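Local coordinates for protein NAD(P)H dehydrogenase (quinone) (PDB 1XDI) that binds one FAD per subunit as a homotetrameric flavoprotein and uses NADH or NADPH to reduce quinones such as menadione to quinols, at residues 222-228 and 400-404; 347-351 and 433-437; 363-367 and 414-418. All blocks are in the same frame, centred on the assembly; numbering follows the deposited sequence.

Contact 1 of 3, residues 222-228 and 400-404; sequences DADAALV and GFVKI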
loop_
_atom_site.group_PDB
_atom_site.type_symbol
_atom_site.label_atom_id
_atom_site.label_comp_id
_atom_site.label_asym_id
_atom_site.label_seq_id
_atom_site.Cartn_x
_atom_site.Cartn_y
_atom_site.Cartn_z
ATOM N N ASP A 222 13.300 23.638 -12.358
ATOM C CA ASP A 222 12.747 23.094 -13.580
ATOM C C ASP A 222 12.805 24.110 -14.720
ATOM O O ASP A 222 12.217 25.197 -14.643
ATOM C CB ASP A 222 11.323 22.660 -13.327
ATOM C CG ASP A 222 10.782 21.943 -14.458
ATOM O OD1 ASP A 222 10.216 22.637 -15.343
ATOM O OD2 ASP A 222 10.972 20.691 -14.441
ATOM N N ALA A 223 13.509 23.736 -15.785
ATOM C CA ALA A 223 13.707 24.611 -16.938
ATOM C C ALA A 223 12.427 25.134 -17.554
ATOM O O ALA A 223 12.245 26.347 -17.705
ATOM C CB ALA A 223 14.526 23.896 -18.001
ATOM N N ASP A 224 11.543 24.227 -17.929
ATOM C CA ASP A 224 10.275 24.620 -18.528
ATOM C C ASP A 224 9.469 25.676 -17.703
ATOM O O ASP A 224 8.863 26.608 -18.291
ATOM C CB ASP A 224 9.457 23.347 -18.805
ATOM C CG ASP A 224 10.171 22.396 -19.806
ATOM O OD1 ASP A 224 10.128 22.692 -21.014
ATOM O OD2 ASP A 224 10.783 21.380 -19.379
ATOM N N ALA A 225 9.471 25.557 -16.364
ATOM C CA ALA A 225 8.749 26.535 -15.539
ATOM C C ALA A 225 9.431 27.892 -15.661
ATOM O O ALA A 225 8.785 28.917 -15.928
ATOM C CB ALA A 225 8.732 26.114 -14.084
ATOM N N ALA A 226 10.752 27.848 -15.465
ATOM C CA ALA A 226 11.647 29.001 -15.498
ATOM C C ALA A 226 11.341 29.889 -16.696
ATOM O O ALA A 226 11.169 31.144 -16.593
ATOM C CB ALA A 226 13.079 28.520 -15.568
ATOM N N LEU A 227 11.255 29.223 -17.836
ATOM C CA LEU A 227 10.970 29.891 -19.083
ATOM C C LEU A 227 9.640 30.586 -19.056
ATOM O O LEU A 227 9.549 31.748 -19.441
ATOM C CB LEU A 227 10.969 28.875 -20.204
ATOM C CG LEU A 227 11.754 29.307 -21.419
ATOM C CD1 LEU A 227 11.640 28.211 -22.475
ATOM C CD2 LEU A 227 11.185 30.614 -21.902
ATOM N N VAL A 228 8.616 29.875 -18.600
ATOM C CA VAL A 228 7.281 30.451 -18.527
ATOM C C VAL A 228 7.394 31.795 -17.809
ATOM O O VAL A 228 6.806 32.784 -18.229
ATOM C CB VAL A 228 6.257 29.528 -17.719
ATOM C CG1 VAL A 228 4.943 30.266 -17.490
ATOM C CG2 VAL A 228 5.955 28.254 -18.459
ATOM N N GLY A 400 0.278 27.236 -18.963
ATOM C CA GLY A 400 0.381 26.342 -17.825
ATOM C C GLY A 400 0.630 24.911 -18.268
ATOM O O GLY A 400 0.456 24.566 -19.458
ATOM N N PHE A 401 1.035 24.062 -17.317
ATOM C CA PHE A 401 1.278 22.639 -17.645
ATOM C C PHE A 401 1.442 21.784 -16.415
ATOM O O PHE A 401 1.662 22.278 -15.336
ATOM C CB PHE A 401 2.540 22.485 -18.544
ATOM C CG PHE A 401 3.857 22.819 -17.847
ATOM C CD1 PHE A 401 4.393 21.981 -16.883
ATOM C CD2 PHE A 401 4.554 23.945 -18.164
ATOM C CE1 PHE A 401 5.587 22.269 -16.265
ATOM C CE2 PHE A 401 5.748 24.229 -17.544
ATOM C CZ PHE A 401 6.258 23.398 -16.602
ATOM N N VAL A 402 1.351 20.479 -16.602
ATOM C CA VAL A 402 1.565 19.525 -15.528
ATOM C C VAL A 402 2.613 18.549 -15.946
ATOM O O VAL A 402 2.510 17.977 -17.013
ATOM C CB VAL A 402 0.327 18.729 -15.221
ATOM C CG1 VAL A 402 0.647 17.630 -14.204
ATOM C CG2 VAL A 402 -0.722 19.673 -14.724
ATOM N N LYS A 403 3.626 18.387 -15.095
ATOM C CA LYS A 403 4.735 17.418 -15.263
ATOM C C LYS A 403 4.666 16.353 -14.161
ATOM O O LYS A 403 4.663 16.670 -12.998
ATOM C CB LYS A 403 6.134 18.082 -15.139
ATOM C CG LYS A 403 6.785 18.619 -16.437
ATOM C CD LYS A 403 8.278 18.997 -16.202
ATOM C CE LYS A 403 8.871 19.788 -17.395
ATOM N NZ LYS A 403 10.282 20.329 -17.204
ATOM N N ILE A 404 4.630 15.092 -14.521
ATOM C CA ILE A 404 4.624 14.041 -13.518
ATOM C C ILE A 404 5.815 13.102 -13.806
ATOM O O ILE A 404 6.075 12.799 -14.969
ATOM C CB ILE A 404 3.262 13.311 -13.570
ATOM C CG1 ILE A 404 2.348 13.895 -12.488
ATOM C CG2 ILE A 404 3.433 11.822 -13.411
ATOM C CD1 ILE A 404 0.876 13.488 -12.695
#
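Phe401 reaches from its strand to the start of helix 223-235 and fits its ring tip against it: CZ lies 3.9 Å from Asp224 CB and 3.9 Å from Ala225 N, while CE2 touches Val228 CG2 at 4.1 Å. Ala225 N and Val228 CG2 lie near the ring plane, so the ring meets the helix edge-on, and the small Ala225 lets its tip come close. Two residues along the strand, on the same face, Lys403 stretches out, with chi2, chi3 and chi4 all t, and brings its amine between two carboxylates. Lys403 NZ forms salt bridges with Asp224 OD2, at a very short 2.5 Å, and with Asp222 OD2 at 2.9 Å; its hydrogen bonds to Asp222 are weak in geometry. Asp222 is also the N-cap of the helix: its OD1 accepts from Ala225 N at 3.2 Å, supplementing a weak backbone bond from that amide to Asp222 O. One aspartate thus caps the helix and meets a lysine from another domain. Met383 of the adjoining strand 379-385 packs beside Phe401 and Lys403, and the amine also makes a weak hydrogen bond to Gln369 OE1. The helix runs nearly antiparallel to the strand, at 163° with axes 10.7 Å apart, and joins the nucleotide-binding part of the chain to the dimerisation-domain sheet. Because Asp222 and Lys403 are buried, their charges have to be answered locally; pairing one lysine with two aspartates leaves this three-residue network a net negative charge, set at the helix N terminus, where the helix dipole is favourable to it.

Contact 2 of 3, residues 347-351 and 433-437; sequences IRLRT and AVQNR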
loop_
_atom_site.group_PDB
_atom_site.type_symbol
_atom_site.label_atom_id
_atom_site.label_comp_id
_atom_site.label_asym_id
_atom_site.label_seq_id
_atom_site.Cartn_x
_atom_site.Cartn_y
_atom_site.Cartn_z
ATOM N N ILE A 347 11.725 13.539 8.318
ATOM C CA ILE A 347 11.319 14.334 7.140
ATOM C C ILE A 347 12.268 13.918 5.977
ATOM O O ILE A 347 13.465 13.746 6.188
ATOM C CB ILE A 347 11.474 15.908 7.328
ATOM C CG1 ILE A 347 11.065 16.383 8.712
ATOM C CG2 ILE A 347 10.530 16.638 6.465
ATOM C CD1 ILE A 347 12.142 16.062 9.871
ATOM N N ARG A 348 11.727 13.736 4.773
ATOM C CA ARG A 348 12.515 13.397 3.586
ATOM C C ARG A 348 12.472 14.671 2.740
ATOM O O ARG A 348 11.401 15.093 2.341
ATOM C CB ARG A 348 11.854 12.262 2.776
ATOM C CG ARG A 348 12.011 10.822 3.328
ATOM C CD ARG A 348 10.710 10.023 3.269
ATOM N NE ARG A 348 10.344 9.450 1.975
ATOM C CZ ARG A 348 9.076 9.331 1.552
ATOM N NH1 ARG A 348 8.065 9.761 2.303
ATOM N NH2 ARG A 348 8.782 8.742 0.392
ATOM N N LEU A 349 13.608 15.282 2.444
ATOM C CA LEU A 349 13.567 16.490 1.639
ATOM C C LEU A 349 12.836 16.355 0.288
ATOM O O LEU A 349 12.211 17.295 -0.175
ATOM C CB LEU A 349 14.978 17.015 1.364
ATOM C CG LEU A 349 15.891 17.558 2.458
ATOM C CD1 LEU A 349 15.235 18.755 3.134
ATOM C CD2 LEU A 349 16.227 16.366 3.465
ATOM N N ARG A 350 12.897 15.208 -0.359
ATOM C CA ARG A 350 12.256 15.135 -1.632
ATOM C C ARG A 350 10.761 14.872 -1.589
ATOM O O ARG A 350 10.150 14.445 -2.581
ATOM C CB ARG A 350 13.015 14.154 -2.520
ATOM C CG ARG A 350 14.347 14.761 -3.062
ATOM C CD ARG A 350 13.995 16.085 -3.760
ATOM N NE ARG A 350 15.106 16.891 -4.280
ATOM C CZ ARG A 350 15.046 18.231 -4.387
ATOM N NH1 ARG A 350 13.940 18.885 -3.996
ATOM N NH2 ARG A 350 16.069 18.924 -4.901
ATOM N N THR A 351 10.145 15.139 -0.444
ATOM C CA THR A 351 8.696 14.989 -0.345
ATOM C C THR A 351 8.115 16.389 -0.125
ATOM O O THR A 351 6.943 16.627 -0.355
ATOM C CB THR A 351 8.277 14.036 0.798
ATOM O OG1 THR A 351 8.811 14.513 2.036
ATOM C CG2 THR A 351 8.742 12.610 0.523
ATOM N N ALA A 433 1.062 11.330 -3.533
ATOM C CA ALA A 433 1.625 10.238 -4.325
ATOM C C ALA A 433 3.148 10.043 -4.009
ATOM O O ALA A 433 3.620 8.917 -3.755
ATOM C CB ALA A 433 1.420 10.521 -5.815
ATOM N N VAL A 434 3.913 11.114 -4.000
ATOM C CA VAL A 434 5.309 10.931 -3.742
ATOM C C VAL A 434 5.538 10.374 -2.343
ATOM O O VAL A 434 6.119 9.300 -2.160
ATOM C CB VAL A 434 6.018 12.214 -3.924
ATOM C CG1 VAL A 434 7.413 12.019 -3.760
ATOM C CG2 VAL A 434 5.757 12.732 -5.275
ATOM N N GLN A 435 5.079 11.105 -1.334
ATOM C CA GLN A 435 5.198 10.668 0.063
ATOM C C GLN A 435 4.589 9.266 0.310
ATOM O O GLN A 435 4.949 8.609 1.293
ATOM C CB GLN A 435 4.510 11.680 1.005
ATOM C CG GLN A 435 4.373 11.256 2.473
ATOM C CD GLN A 435 5.491 11.804 3.379
ATOM O OE1 GLN A 435 6.355 12.545 2.925
ATOM N NE2 GLN A 435 5.465 11.440 4.669
ATOM N N ASN A 436 3.700 8.771 -0.550
ATOM C CA ASN A 436 3.120 7.463 -0.238
ATOM C C ASN A 436 3.313 6.353 -1.274
ATOM O O ASN A 436 2.647 5.275 -1.242
ATOM C CB ASN A 436 1.631 7.636 0.127
ATOM C CG ASN A 436 1.443 8.444 1.429
ATOM O OD1 ASN A 436 1.981 8.081 2.494
ATOM N ND2 ASN A 436 0.706 9.548 1.338
ATOM N N ARG A 437 4.273 6.621 -2.162
ATOM C CA ARG A 437 4.631 5.711 -3.231
ATOM C C ARG A 437 3.382 5.239 -3.933
ATOM O O ARG A 437 3.128 4.043 -4.050
ATOM C CB ARG A 437 5.367 4.517 -2.666
ATOM C CG ARG A 437 6.492 4.849 -1.700
ATOM C CD ARG A 437 7.490 3.710 -1.798
ATOM N NE ARG A 437 6.774 2.442 -1.970
ATOM C CZ ARG A 437 6.454 1.622 -0.969
ATOM N NH1 ARG A 437 6.786 1.909 0.281
ATOM N NH2 ARG A 437 5.789 0.510 -1.222
#
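Arg348 and Gln435 carry most of this contact, with Thr351 and Val434 filling the space beside them. The long, exposed side chain of Arg348 crosses to the last turn of helix 433-436, where NH1 gives a weak hydrogen bond to the backbone Gln435 O at 3.5 Å. The same NH1 lies 3.3 Å from Gln435 OE1, but the angle is too poor for a bond. Gln435 leaves the helix sideways and bends its amide nearer the loop, so that OE1 rests 3.2 Å from Thr351 CB. Thr351 suits the turn because its hydroxyl OG1 donates to Arg348 O at 2.7 Å. Beside it, Val434 CG1 packs 3.8 Å from Arg350 O. Arg437, with positive phi, ends the helix in a Schellman motif. The contact fastens the loop before strand 353-356 to the C-terminal end of dimerisation-domain helix 423-436, beside a second subunit whose Leu447 packs on Thr351. A guanidinium suits the partly negative C-terminal end of a helix, but Gln435 O holds it only weakly.

Contact 3 of 3, residues 363-367 and 414-418; sequences AAVGV and IGGVV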
loop_
_atom_site.group_PDB
_atom_site.type_symbol
_atom_site.label_atom_id
_atom_site.label_comp_id
_atom_site.label_asym_id
_atom_site.label_seq_id
_atom_site.Cartn_x
_atom_site.Cartn_y
_atom_site.Cartn_z
ATOM N N ALA A 363 4.719 25.155 -8.655
ATOM C CA ALA A 363 4.907 24.224 -7.532
ATOM C C ALA A 363 5.609 22.969 -8.060
ATOM O O ALA A 363 5.404 22.556 -9.208
ATOM C CB ALA A 363 3.543 23.833 -6.901
ATOM N N ALA A 364 6.438 22.376 -7.210
ATOM C CA ALA A 364 7.132 21.161 -7.570
ATOM C C ALA A 364 7.277 20.254 -6.344
ATOM O O ALA A 364 7.081 20.722 -5.209
ATOM C CB ALA A 364 8.434 21.493 -8.092
ATOM N N VAL A 365 7.601 18.968 -6.576
ATOM C CA VAL A 365 7.814 17.966 -5.508
ATOM C C VAL A 365 8.640 16.815 -6.069
ATOM O O VAL A 365 8.429 16.392 -7.214
ATOM C CB VAL A 365 6.538 17.219 -5.026
ATOM C CG1 VAL A 365 6.603 17.008 -3.546
ATOM C CG2 VAL A 365 5.287 17.893 -5.507
ATOM N N GLY A 366 9.528 16.282 -5.237
ATOM C CA GLY A 366 10.324 15.145 -5.632
ATOM C C GLY A 366 11.483 15.383 -6.577
ATOM O O GLY A 366 11.913 16.518 -6.790
ATOM N N VAL A 367 11.950 14.297 -7.194
ATOM C CA VAL A 367 13.102 14.390 -8.055
ATOM C C VAL A 367 12.978 15.447 -9.116
ATOM O O VAL A 367 11.971 15.511 -9.777
ATOM C CB VAL A 367 13.405 13.045 -8.760
ATOM C CG1 VAL A 367 14.706 13.151 -9.545
ATOM C CG2 VAL A 367 13.537 11.923 -7.741
ATOM N N ILE A 414 7.335 9.827 -8.325
ATOM C CA ILE A 414 8.481 10.286 -7.550
ATOM C C ILE A 414 8.724 11.755 -7.612
ATOM O O ILE A 414 9.642 12.282 -6.950
ATOM C CB ILE A 414 9.773 9.722 -8.026
ATOM C CG1 ILE A 414 10.010 10.144 -9.451
ATOM C CG2 ILE A 414 9.758 8.255 -7.978
ATOM C CD1 ILE A 414 11.353 9.673 -9.909
ATOM N N GLY A 415 7.947 12.430 -8.458
ATOM C CA GLY A 415 8.087 13.875 -8.577
ATOM C C GLY A 415 6.953 14.378 -9.417
ATOM O O GLY A 415 6.230 13.578 -9.998
ATOM N N GLY A 416 6.784 15.698 -9.462
ATOM C CA GLY A 416 5.736 16.324 -10.260
ATOM C C GLY A 416 6.025 17.805 -10.210
ATOM O O GLY A 416 6.678 18.245 -9.264
ATOM N N VAL A 417 5.626 18.553 -11.236
ATOM C CA VAL A 417 5.804 20.020 -11.264
ATOM C C VAL A 417 4.527 20.516 -11.860
ATOM O O VAL A 417 4.019 19.926 -12.794
ATOM C CB VAL A 417 6.915 20.595 -12.217
ATOM C CG1 VAL A 417 6.740 22.098 -12.281
ATOM C CG2 VAL A 417 8.317 20.273 -11.754
ATOM N N VAL A 418 4.038 21.624 -11.331
ATOM C CA VAL A 418 2.777 22.190 -11.793
ATOM C C VAL A 418 2.933 23.676 -11.884
ATOM O O VAL A 418 3.295 24.322 -10.889
ATOM C CB VAL A 418 1.596 21.945 -10.807
ATOM C CG1 VAL A 418 0.341 22.474 -11.394
ATOM C CG2 VAL A 418 1.416 20.509 -10.532
#
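Five backbone hydrogen bonds join strand 363-366 and its following residue to the antiparallel strand 414-418. Ala363 and Val418 satisfy each other twice, Ala363 N to Val418 O at 2.8 Å and Val418 N to Ala363 O at 2.7 Å. Val365 N donates to Gly416 O and Gly416 N to Val365 O, each at 2.9 Å, and Val367 N reaches Ile414 O at 3.1 Å. Between these, Ala364 and Val417 form a non-hydrogen-bonded pair, CB to CG2 3.9 Å; their outward-facing groups serve the next strands, Ala364 pairing with Ala354 and Val417 with Lys403. Gly366 and Gly415 come within 3.9 Å, CA to CA; a CB on either would clash with the other strand, and Gly366 also has positive phi. Ala363, Val365 and Val418 present apolar groups to helix 423-436, with Ile427 meeting the first two. Ile414 and Gly415 both face Phe405, a classic beta bulge in the central strand of the antiparallel sheet that characterises the dimerisation domain of this flavoprotein disulfide reductase family.

In the fold
From the N terminus, the chain lays down most of the first parallel sheet and begins the second, strands 169-171, 185-188 and 208-211, before helix 223-235, whose start is held by contact 1; its partner strand comes 172 residues later. Contact 2 opens in the loop after helix 325-339 and closes at the end of helix 423-436, with contact 3 nested inside it. Contact 1 crosses both, since strand 401-407 falls within the loops they close while 222-228 precedes both. Contacts 1 and 3 meet where Lys403 O lies 2.8 Å from Val417 N, a probable hydrogen bond; contacts 2 and 3 touch through Val434 and Gly415. Together they tie a nucleotide-binding-region helix, the dimerisation sheet and its covering helix.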